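Local coordinates for protein exopolygalacturonate lyase (Vibrio vulnificus, PDB 5A29) that probably cleaves pectin-type polygalacturonate chains by beta-elimination, as a manganese-binding polysaccharide lyase of family 2, at residues T53-A58 with T114-D119; E70-D75 with E552-E557; T78-N83 with N137-E142; G131-V136 with N150-L155. All blocks are in the same frame, centred on the assembly; numbering follows the deposited sequence.

In the fold
From the N terminus, the loop 53-58 that follows helix 27-46 is the first to be caught, closing onto helix 105-120 in interaction 1. Next comes strand 70-72, which waits almost 480 residues for its partner, the C-terminal hairpin of interaction 2; that long closure encloses interactions 3 and 4 entirely. Strand 78-82 pairs with 137-142 in interaction 3, whose segments alternate along the chain with those of interactions 1 and 4. Interaction 4 brings 131-136 against 150-155 and reaches the manganese ion. Interactions 2, 3 and 4 share the four-stranded antiparallel sheet, and Leu-57 O to Ser-82 OG joins interaction 1 to it.

Interaction 1. Residues T53-A58 with T114-D119; sequences TTPLLA and TRYFMD
Tyr-116 lies across Pro-55 and Leu-56, and its ring carries most of this loop-on-helix contact: the loop 53-58, leading toward strand 60-62, is laid against helix 105-120 by apolar contacts, with no hydrogen bond between the segments. The helix sends the tyrosine straight out to the loop, with CG anti to the backbone N (chi1 180°). Beginning at the root, Tyr-116 CB already meets the proline ring, at CB and CG. One step on, Tyr-116 CG lies 3.7 Å from Pro-55 CD, and this same CD stands over the middle of the aromatic face in a CH-pi contact only 12° off the ring normal. CD2 and CE2 form the edge turned to Leu-56; Leu-56 CG is 3.7 Å from Tyr-116 CE2, while its CD2 branch lies in the ring plane. That branch also reaches the neighbouring aromatic ring, with Leu-56 CD2 4.2 Å from Phe-117 CD1 and near the plane of that ring. Phe-117 also stacks with Phe-84. At its outer end the tyrosine ring meets Thr-54, whose CB approaches CZ obliquely. The loop keeps its bend there through an ST turn, in which Leu-56 N donates to Thr-54 OG1 over 3.1 Å. Last comes the phenol oxygen: Tyr-116 OH rests against a methyl group, 3.3 Å from Thr-54 CG2.

Interaction 2. Residues E70-D75 with E552-E557; sequences EWIYPD and EFAGKE
Phe-553 drives an edge into the indole of Trp-71, a T-shaped pair with the phenyl centroid 5.0 Å from that of the six-membered ring and the planes at 77°. Phe-553 CD2 leads, 3.7 Å from Trp-71 CD2 and over the middle of the indole face. Ile-72 takes a face of the phenyl ring itself, its CB making a CH-pi contact 22° off the normal. Its CD1 lies 4.0 Å from Phe-553 CE1, and its CG2 branch touches Ala-554 CB. The phenylalanine and alanine belong to a tight hairpin, a type II' beta turn from Phe-553 to Lys-556, which docks beside strand 70-72, an outermost strand of the four-stranded antiparallel sheet. Two bonds hold it: Ala-554 N donates a hydrogen bond to Ile-72 O at 2.7 Å, and Trp-71 NE1 reaches Glu-552 O at 2.8 Å. The indole bond is bent, 138° at the hydrogen, and its acceptor lies tilted from the ring plane. Further out, Pro-74 CG packs on Glu-552 CB at 3.6 Å, and Pro-74 CA offers its hydrogen to Ala-554 O at 3.4 Å. The glutamate chain bends at chi2, and its OE1 accepts from Asn-148 N.

Interaction 3. Residues T78-N83 with N137-E142; sequences TATISN and NLDTLE
Thr-80 meets Leu-138 and Asp-139 with every branch of its side chain, and this is where the contact is tight. Its methyl group, CG2, presses on Leu-138 CB at 3.6 Å, while its hydroxyl turns the other way and donates to Asp-139 OD2 over 2.8 Å, coming from above the carboxylate plane. The backbone joins in: Leu-138 N donates to Thr-80 O with an almost straight N-H...O angle of 170°. Beyond the methyl, Leu-138 CD1 rests on Ser-82 CB at 3.9 Å; the serine hydroxyl is engaged with Leu-57 O. Asp-139 has a second holder as well, since its OD1 accepts from Ser-49 OG.

Toward Thr-78 the polar links run through water, although Asn-137 ND2 still touches Ala-79 CB. One molecule accepts from Thr-80 N and donates to both Asn-137 OD1 and Asp-139 OD2, so the strand's amide is satisfied indirectly. Another accepts from Asn-137 ND2 at 2.7 Å and donates to Thr-78 O. Asn-137 can serve this seam because its CG stands anti to the backbone N (chi1 -168°), bringing the amide back alongside Ala-79 although the residue starts out pointing away. Glu-144 also engages ND2. On the other side of the amide, OD1 grips its own loop, taking Asp-139 N in the carbonyl plane and Thr-140 N from above it. That is an Asx turn, set where strand 135-137 ends: Ile-81 and Asn-137 form an antiparallel non-hydrogen-bonded pair between the two central strands of the four-stranded sheet, and the turn leads the chain toward edge strand 143-144.

Interaction 4. Residues G131-V136 with N150-L155; sequences GGHRFV and NSVHEL. With MN (manganese (II) ion), chain C; EDO (1,2-ethanediol), chain E.
The manganese site is built here: His-133, Glu-154 and His-196 are this chain's ligands to the ion, and side chains of a bound peptide and a water complete the shell. His-133 NE2 binds the ion at 2.1 Å and Glu-154 OE1 at 2.0 Å, with ring and carboxylate planes turned 69° apart. That water donates to Glu-154 OE2, also hydrogen-bonded to Tyr-548 OH, so both carboxylate oxygens are engaged. The glutamate reaches the ion stretched out, CG anti to the backbone N (chi1 172°) and the chain extended beyond it. His-133 is steadied from behind, because its ND1 is hydrogen-bonded to His-550 O; this fixes the ring's rotation and leaves NE2 for the metal. Asn-150 ND2 sits over one face of the imidazole, 3.3 Å from His-133 CD2, and is itself tied to Gln-147. Val-152 CG2 fills in beside the ring obliquely. The backbones are joined by Gly-132 N to Glu-154 O at 2.9 Å and by a water that accepts from His-133 N and Glu-154 N while donating to Val-152 O. At the outer end, Ser-151 CB stands over one face of the Arg-134 guanidinium, toward the rim, 3.6 Å from Arg-134 NE.

Interaction 1. Residues T53-A58 with T114-D119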
# COMPACT_ATOMS: atom_id res chain seq x y z
N THR A 53 27.60 13.86 -7.02
CA THR A 53 27.11 13.61 -5.67
C THR A 53 26.12 14.70 -5.35
O THR A 53 26.38 15.87 -5.62
CB THR A 53 28.25 13.49 -4.65
OG1 THR A 53 29.25 14.44 -5.01
CG2 THR A 53 28.86 12.05 -4.64
N THR A 54 24.93 14.30 -4.89
CA THR A 54 23.82 15.23 -4.57
C THR A 54 23.16 14.56 -3.34
O THR A 54 23.53 13.45 -2.98
CB THR A 54 22.71 15.32 -5.68
OG1 THR A 54 22.08 14.03 -5.88
CG2 THR A 54 23.27 15.74 -7.06
N PRO A 55 22.19 15.23 -2.70
CA PRO A 55 21.46 14.52 -1.65
C PRO A 55 20.57 13.35 -2.12
O PRO A 55 20.10 12.60 -1.27
CB PRO A 55 20.62 15.61 -1.03
CG PRO A 55 21.38 16.87 -1.30
CD PRO A 55 21.92 16.68 -2.68
N LEU A 56 20.34 13.18 -3.44
CA LEU A 56 19.45 12.11 -3.86
C LEU A 56 19.95 10.72 -3.43
O LEU A 56 21.17 10.48 -3.34
CB LEU A 56 19.20 12.12 -5.37
CG LEU A 56 18.53 13.32 -6.05
CD1 LEU A 56 18.44 12.88 -7.52
CD2 LEU A 56 17.17 13.59 -5.42
N LEU A 57 19.03 9.78 -3.27
CA LEU A 57 19.36 8.41 -2.88
C LEU A 57 19.00 7.45 -3.98
O LEU A 57 17.99 7.64 -4.67
CB LEU A 57 18.57 8.02 -1.62
CG LEU A 57 19.08 8.53 -0.28
CD1 LEU A 57 18.10 8.12 0.78
CD2 LEU A 57 20.42 7.89 0.08
N ALA A 58 19.77 6.37 -4.07
CA ALA A 58 19.44 5.24 -4.88
C ALA A 58 18.17 4.58 -4.30
O ALA A 58 17.99 4.52 -3.10
CB ALA A 58 20.61 4.25 -4.85
N THR A 114 14.85 15.61 1.06
CA THR A 114 13.50 15.96 0.63
C THR A 114 13.51 17.37 0.01
O THR A 114 12.92 17.60 -1.07
CB THR A 114 12.52 15.83 1.78
OG1 THR A 114 12.50 14.42 2.17
CG2 THR A 114 11.11 16.22 1.36
N ARG A 115 14.20 18.29 0.67
CA ARG A 115 14.22 19.68 0.21
C ARG A 115 14.90 19.73 -1.16
O ARG A 115 14.48 20.49 -2.06
CB ARG A 115 14.94 20.55 1.23
CG ARG A 115 14.67 22.03 0.97
CD ARG A 115 15.53 23.00 1.73
NE ARG A 115 15.56 22.83 3.18
CZ ARG A 115 14.55 23.05 4.00
NH1 ARG A 115 13.35 23.33 3.53
NH2 ARG A 115 14.72 22.91 5.30
N TYR A 116 15.94 18.92 -1.38
CA TYR A 116 16.63 18.96 -2.69
C TYR A 116 15.73 18.37 -3.82
O TYR A 116 15.75 18.84 -4.96
CB TYR A 116 17.92 18.16 -2.61
CG TYR A 116 18.72 18.11 -3.89
CD1 TYR A 116 19.58 19.18 -4.24
CD2 TYR A 116 18.60 17.05 -4.76
CE1 TYR A 116 20.32 19.13 -5.44
CE2 TYR A 116 19.33 16.98 -5.95
CZ TYR A 116 20.19 18.04 -6.29
OH TYR A 116 20.89 17.99 -7.48
N PHE A 117 15.08 17.24 -3.52
CA PHE A 117 14.12 16.66 -4.44
C PHE A 117 13.04 17.70 -4.82
O PHE A 117 12.78 17.89 -6.01
CB PHE A 117 13.39 15.42 -3.84
CG PHE A 117 12.47 14.77 -4.84
CD1 PHE A 117 13.00 13.96 -5.86
CD2 PHE A 117 11.16 15.16 -4.92
CE1 PHE A 117 12.19 13.42 -6.88
CE2 PHE A 117 10.34 14.64 -5.94
CZ PHE A 117 10.86 13.76 -6.90
N MET A 118 12.44 18.34 -3.83
CA MET A 118 11.34 19.25 -4.06
C MET A 118 11.81 20.56 -4.72
O MET A 118 11.08 21.14 -5.53
CB MET A 118 10.56 19.52 -2.77
CG MET A 118 9.80 18.26 -2.31
SD MET A 118 8.72 18.38 -0.88
CE MET A 118 7.23 18.89 -1.70
N ASP A 119 13.04 20.98 -4.45
CA ASP A 119 13.63 22.12 -5.20
C ASP A 119 13.90 21.82 -6.65
O ASP A 119 13.97 22.74 -7.46
CB ASP A 119 14.91 22.68 -4.53
CG ASP A 119 14.61 23.37 -3.21
OD1 ASP A 119 13.43 23.66 -2.98
OD2 ASP A 119 15.51 23.58 -2.38

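Interaction 2. Residues E70-D75 with E552-E557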
# COMPACT_ATOMS: atom_id res chain seq x y z
N GLU A 70 20.38 -0.47 -11.22
CA GLU A 70 20.22 0.17 -12.51
C GLU A 70 19.00 -0.33 -13.27
O GLU A 70 18.75 -1.52 -13.32
CB GLU A 70 21.47 -0.14 -13.39
CG GLU A 70 22.70 0.56 -12.88
CD GLU A 70 23.96 0.19 -13.68
OE1 GLU A 70 23.97 -0.84 -14.39
OE2 GLU A 70 24.91 0.97 -13.61
N TRP A 71 18.28 0.58 -13.92
CA TRP A 71 17.32 0.13 -14.97
C TRP A 71 18.15 -0.15 -16.23
O TRP A 71 19.01 0.67 -16.57
CB TRP A 71 16.31 1.26 -15.30
CG TRP A 71 15.16 0.74 -16.13
CD1 TRP A 71 15.05 0.77 -17.48
CD2 TRP A 71 13.99 0.05 -15.64
NE1 TRP A 71 13.88 0.12 -17.88
CE2 TRP A 71 13.20 -0.31 -16.77
CE3 TRP A 71 13.52 -0.29 -14.35
CZ2 TRP A 71 11.99 -0.97 -16.67
CZ3 TRP A 71 12.29 -0.96 -14.23
CH2 TRP A 71 11.53 -1.27 -15.39
N ILE A 72 17.89 -1.28 -16.89
CA ILE A 72 18.51 -1.60 -18.16
C ILE A 72 17.47 -1.45 -19.28
O ILE A 72 16.50 -2.21 -19.32
CB ILE A 72 19.04 -3.03 -18.17
CG1 ILE A 72 20.13 -3.15 -17.09
CG2 ILE A 72 19.64 -3.37 -19.56
CD1 ILE A 72 20.51 -4.60 -16.83
N TYR A 73 17.70 -0.50 -20.18
CA TYR A 73 16.81 -0.34 -21.34
C TYR A 73 16.97 -1.37 -22.46
O TYR A 73 17.98 -2.05 -22.52
CB TYR A 73 16.98 1.05 -21.93
CG TYR A 73 16.44 2.09 -21.01
CD1 TYR A 73 15.09 2.47 -21.09
CD2 TYR A 73 17.25 2.72 -20.09
CE1 TYR A 73 14.60 3.48 -20.29
CE2 TYR A 73 16.75 3.72 -19.25
CZ TYR A 73 15.41 4.06 -19.35
OH TYR A 73 14.89 5.05 -18.57
N PRO A 74 15.96 -1.51 -23.35
CA PRO A 74 16.14 -2.52 -24.39
C PRO A 74 17.43 -2.30 -25.25
O PRO A 74 18.00 -3.28 -25.72
CB PRO A 74 14.84 -2.42 -25.22
CG PRO A 74 13.80 -1.93 -24.22
CD PRO A 74 14.59 -0.94 -23.36
N ASP A 75 17.88 -1.06 -25.45
CA ASP A 75 19.05 -0.79 -26.30
C ASP A 75 20.34 -1.02 -25.51
O ASP A 75 21.44 -0.90 -26.05
CB ASP A 75 19.02 0.64 -26.87
CG ASP A 75 19.17 1.70 -25.78
OD1 ASP A 75 18.86 1.41 -24.62
OD2 ASP A 75 19.59 2.83 -26.09
N GLU A 552 9.94 -1.23 -19.96
CA GLU A 552 10.67 -2.29 -20.71
C GLU A 552 12.06 -2.44 -20.08
O GLU A 552 12.81 -1.47 -19.97
CB GLU A 552 10.82 -1.93 -22.22
CG GLU A 552 9.51 -1.83 -23.01
CD GLU A 552 8.80 -0.46 -22.92
OE1 GLU A 552 9.46 0.63 -22.92
OE2 GLU A 552 7.55 -0.46 -22.87
N PHE A 553 12.39 -3.66 -19.69
CA PHE A 553 13.66 -3.91 -19.00
C PHE A 553 14.44 -4.86 -19.87
O PHE A 553 14.03 -5.98 -20.03
CB PHE A 553 13.39 -4.56 -17.63
CG PHE A 553 14.60 -4.57 -16.71
CD1 PHE A 553 15.59 -5.56 -16.84
CD2 PHE A 553 14.80 -3.54 -15.80
CE1 PHE A 553 16.73 -5.54 -16.04
CE2 PHE A 553 15.95 -3.53 -14.98
CZ PHE A 553 16.91 -4.53 -15.11
N ALA A 554 15.57 -4.43 -20.44
CA ALA A 554 16.37 -5.32 -21.33
C ALA A 554 15.46 -5.99 -22.36
O ALA A 554 14.71 -5.30 -23.06
CB ALA A 554 17.07 -6.39 -20.53
N GLY A 555 15.48 -7.31 -22.37
CA GLY A 555 14.72 -8.12 -23.34
C GLY A 555 13.22 -8.19 -23.08
O GLY A 555 12.49 -8.75 -23.90
N LYS A 556 12.74 -7.60 -21.97
CA LYS A 556 11.41 -7.93 -21.47
C LYS A 556 10.49 -6.73 -21.57
O LYS A 556 10.75 -5.71 -20.97
CB LYS A 556 11.48 -8.43 -20.02
CG LYS A 556 10.38 -9.40 -19.70
CD LYS A 556 9.85 -9.13 -18.32
CE LYS A 556 9.52 -10.42 -17.61
NZ LYS A 556 10.80 -11.13 -17.33
N GLU A 557 9.40 -6.87 -22.31
CA GLU A 557 8.52 -5.76 -22.59
C GLU A 557 7.71 -5.29 -21.37
O GLU A 557 7.55 -4.09 -21.12
CB GLU A 557 7.58 -6.13 -23.73
CG GLU A 557 7.93 -5.47 -25.05
CD GLU A 557 6.68 -5.11 -25.85
OE1 GLU A 557 5.86 -6.02 -26.10
OE2 GLU A 557 6.49 -3.91 -26.18

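Interaction 3. Residues T78-N83 with N137-E142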
# COMPACT_ATOMS: atom_id res chain seq x y z
N THR A 78 21.99 1.87 -19.53
CA THR A 78 21.64 1.65 -18.10
C THR A 78 21.48 3.00 -17.44
O THR A 78 22.16 3.98 -17.81
CB THR A 78 22.67 0.83 -17.32
OG1 THR A 78 23.92 1.51 -17.35
CG2 THR A 78 22.80 -0.58 -17.88
N ALA A 79 20.50 3.09 -16.53
CA ALA A 79 20.33 4.31 -15.75
C ALA A 79 20.17 3.93 -14.27
O ALA A 79 19.32 3.12 -13.92
CB ALA A 79 19.15 5.15 -16.24
N THR A 80 21.00 4.53 -13.45
CA THR A 80 20.93 4.31 -12.02
C THR A 80 19.64 4.95 -11.48
O THR A 80 19.42 6.14 -11.70
CB THR A 80 22.15 4.95 -11.33
OG1 THR A 80 23.32 4.32 -11.87
CG2 THR A 80 22.11 4.65 -9.84
N ILE A 81 18.88 4.18 -10.69
CA ILE A 81 17.48 4.61 -10.33
C ILE A 81 17.47 5.44 -9.06
O ILE A 81 17.97 4.99 -8.02
CB ILE A 81 16.57 3.37 -10.11
CG1 ILE A 81 16.53 2.57 -11.40
CG2 ILE A 81 15.15 3.83 -9.66
CD1 ILE A 81 16.15 1.12 -11.24
N SER A 82 16.93 6.66 -9.13
CA SER A 82 16.45 7.36 -7.93
C SER A 82 14.93 7.70 -8.08
O SER A 82 14.55 8.65 -8.78
CB SER A 82 17.25 8.63 -7.76
OG SER A 82 16.87 9.36 -6.60
N ASN A 83 14.07 6.99 -7.35
CA ASN A 83 12.60 7.19 -7.46
C ASN A 83 12.10 7.49 -6.07
O ASN A 83 11.97 6.59 -5.26
CB ASN A 83 11.98 5.90 -8.04
CG ASN A 83 10.51 6.10 -8.44
OD1 ASN A 83 9.82 6.91 -7.85
ND2 ASN A 83 10.06 5.36 -9.41
N ASN A 137 17.53 9.86 -13.04
CA ASN A 137 18.85 9.22 -13.21
C ASN A 137 19.77 9.71 -12.07
O ASN A 137 20.07 10.92 -11.97
CB ASN A 137 19.46 9.57 -14.60
CG ASN A 137 20.67 8.69 -14.94
OD1 ASN A 137 21.61 8.57 -14.14
ND2 ASN A 137 20.62 8.02 -16.08
N LEU A 138 20.21 8.80 -11.18
CA LEU A 138 20.97 9.26 -9.98
C LEU A 138 22.36 9.91 -10.36
O LEU A 138 22.87 10.83 -9.69
CB LEU A 138 21.23 8.05 -9.02
CG LEU A 138 21.86 8.39 -7.65
CD1 LEU A 138 20.92 9.09 -6.69
CD2 LEU A 138 22.37 7.11 -6.98
N ASP A 139 22.92 9.43 -11.47
CA ASP A 139 24.25 9.87 -11.93
C ASP A 139 24.20 11.10 -12.83
O ASP A 139 25.14 11.87 -12.85
CB ASP A 139 24.92 8.77 -12.71
CG ASP A 139 25.12 7.53 -11.89
OD1 ASP A 139 25.34 7.64 -10.66
OD2 ASP A 139 25.03 6.43 -12.46
N THR A 140 23.13 11.27 -13.61
CA THR A 140 23.10 12.42 -14.55
C THR A 140 22.07 13.47 -14.18
O THR A 140 22.16 14.60 -14.63
CB THR A 140 22.86 12.00 -16.01
OG1 THR A 140 21.59 11.37 -16.13
CG2 THR A 140 23.93 11.05 -16.53
N LEU A 141 21.14 13.12 -13.28
CA LEU A 141 20.01 14.00 -12.89
C LEU A 141 19.00 14.26 -14.02
O LEU A 141 18.09 15.05 -13.85
CB LEU A 141 20.43 15.31 -12.24
CG LEU A 141 21.52 15.21 -11.18
CD1 LEU A 141 21.79 16.62 -10.71
CD2 LEU A 141 21.13 14.30 -10.01
N GLU A 142 19.12 13.54 -15.13
CA GLU A 142 18.12 13.59 -16.19
C GLU A 142 16.88 12.81 -15.72
O GLU A 142 17.02 11.84 -14.95
CB GLU A 142 18.70 12.92 -17.42
CG GLU A 142 19.84 13.73 -18.06
CD GLU A 142 20.71 12.88 -18.97
OE1 GLU A 142 20.96 11.67 -18.65
OE2 GLU A 142 21.16 13.42 -20.00
O HOH W 1 22.69 6.96 -17.54
O HOH W 2 23.14 6.23 -14.59

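Interaction 4. Residues G131-V136 with N150-L155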
# COMPACT_ATOMS: atom_id res chain seq x y z
N GLY A 131 7.32 7.68 -9.16
CA GLY A 131 6.19 6.77 -9.34
C GLY A 131 6.47 5.67 -10.34
O GLY A 131 7.63 5.36 -10.66
N GLY A 132 5.40 5.04 -10.77
CA GLY A 132 5.50 3.79 -11.54
C GLY A 132 6.16 3.90 -12.91
O GLY A 132 6.65 2.88 -13.44
N HIS A 133 6.17 5.09 -13.50
CA HIS A 133 6.63 5.24 -14.93
C HIS A 133 7.49 6.46 -15.05
O HIS A 133 7.66 6.99 -16.16
CB HIS A 133 5.42 5.43 -15.88
CG HIS A 133 4.53 4.24 -16.03
ND1 HIS A 133 4.98 2.97 -16.28
CD2 HIS A 133 3.18 4.16 -15.99
CE1 HIS A 133 3.94 2.14 -16.39
NE2 HIS A 133 2.84 2.84 -16.22
N ARG A 134 8.05 6.96 -13.93
CA ARG A 134 8.99 8.07 -14.03
C ARG A 134 9.99 8.06 -12.86
O ARG A 134 9.60 7.94 -11.71
CB ARG A 134 8.29 9.44 -13.97
CG ARG A 134 9.04 10.54 -14.76
CD ARG A 134 8.78 10.31 -16.25
NE ARG A 134 9.70 11.00 -17.18
CZ ARG A 134 9.55 12.27 -17.51
NH1 ARG A 134 8.60 12.98 -16.90
NH2 ARG A 134 10.37 12.83 -18.40
N PHE A 135 11.27 8.35 -13.13
CA PHE A 135 12.23 8.49 -12.03
C PHE A 135 13.40 9.38 -12.46
O PHE A 135 13.49 9.78 -13.62
CB PHE A 135 12.70 7.09 -11.53
CG PHE A 135 13.53 6.29 -12.52
CD1 PHE A 135 14.93 6.47 -12.61
CD2 PHE A 135 12.94 5.34 -13.34
CE1 PHE A 135 15.72 5.72 -13.48
CE2 PHE A 135 13.72 4.58 -14.24
CZ PHE A 135 15.10 4.77 -14.32
N VAL A 136 14.31 9.65 -11.53
CA VAL A 136 15.49 10.52 -11.80
C VAL A 136 16.76 9.64 -11.96
O VAL A 136 16.97 8.71 -11.19
CB VAL A 136 15.65 11.53 -10.69
CG1 VAL A 136 16.84 12.49 -11.01
CG2 VAL A 136 14.39 12.39 -10.58
N ASN A 150 5.50 6.69 -22.57
CA ASN A 150 4.60 6.72 -21.43
C ASN A 150 5.30 7.32 -20.21
O ASN A 150 5.32 6.72 -19.13
CB ASN A 150 4.02 5.33 -21.14
CG ASN A 150 2.82 5.40 -20.18
OD1 ASN A 150 2.03 6.32 -20.29
ND2 ASN A 150 2.74 4.49 -19.20
N SER A 151 5.85 8.51 -20.39
CA SER A 151 6.43 9.28 -19.32
C SER A 151 5.34 10.03 -18.55
O SER A 151 5.03 11.20 -18.85
CB SER A 151 7.48 10.24 -19.88
OG SER A 151 8.55 9.41 -20.30
N VAL A 152 4.75 9.36 -17.55
CA VAL A 152 3.57 9.85 -16.91
C VAL A 152 3.72 9.68 -15.39
O VAL A 152 4.64 8.98 -14.95
CB VAL A 152 2.33 9.09 -17.41
CG1 VAL A 152 2.16 9.40 -18.91
CG2 VAL A 152 2.43 7.57 -17.16
N HIS A 153 2.84 10.34 -14.63
CA HIS A 153 2.79 10.21 -13.16
C HIS A 153 1.84 9.08 -12.80
O HIS A 153 0.63 9.19 -13.12
CB HIS A 153 2.26 11.54 -12.59
CG HIS A 153 2.04 11.53 -11.11
ND1 HIS A 153 0.82 11.24 -10.52
CD2 HIS A 153 2.89 11.82 -10.09
CE1 HIS A 153 0.94 11.31 -9.20
NE2 HIS A 153 2.18 11.69 -8.92
N GLU A 154 2.34 8.00 -12.16
CA GLU A 154 1.50 6.87 -11.78
C GLU A 154 1.77 6.49 -10.28
O GLU A 154 2.91 6.20 -9.93
CB GLU A 154 1.82 5.66 -12.63
CG GLU A 154 1.13 4.35 -12.18
CD GLU A 154 1.35 3.20 -13.15
OE1 GLU A 154 0.85 3.28 -14.31
OE2 GLU A 154 1.98 2.11 -12.79
N LEU A 155 0.72 6.44 -9.49
CA LEU A 155 0.74 5.87 -8.13
C LEU A 155 -0.27 4.74 -8.02
O LEU A 155 -1.24 4.62 -8.82
CB LEU A 155 0.41 6.94 -7.08
CG LEU A 155 1.27 8.21 -6.99
CD1 LEU A 155 0.84 8.96 -5.76
CD2 LEU A 155 2.72 7.79 -6.90
MN MN C . 0.88 2.09 -15.90
C1 EDO E . -4.93 7.66 -8.76
O1 EDO E . -4.49 7.17 -7.47
C2 EDO E . -4.33 6.66 -9.74
O2 EDO E . -2.87 6.85 -9.77
O HOH W 3 5.23 7.78 -12.52
O HOH W 4 8.00 5.92 -18.66
O HOH W 5 1.80 0.37 -14.76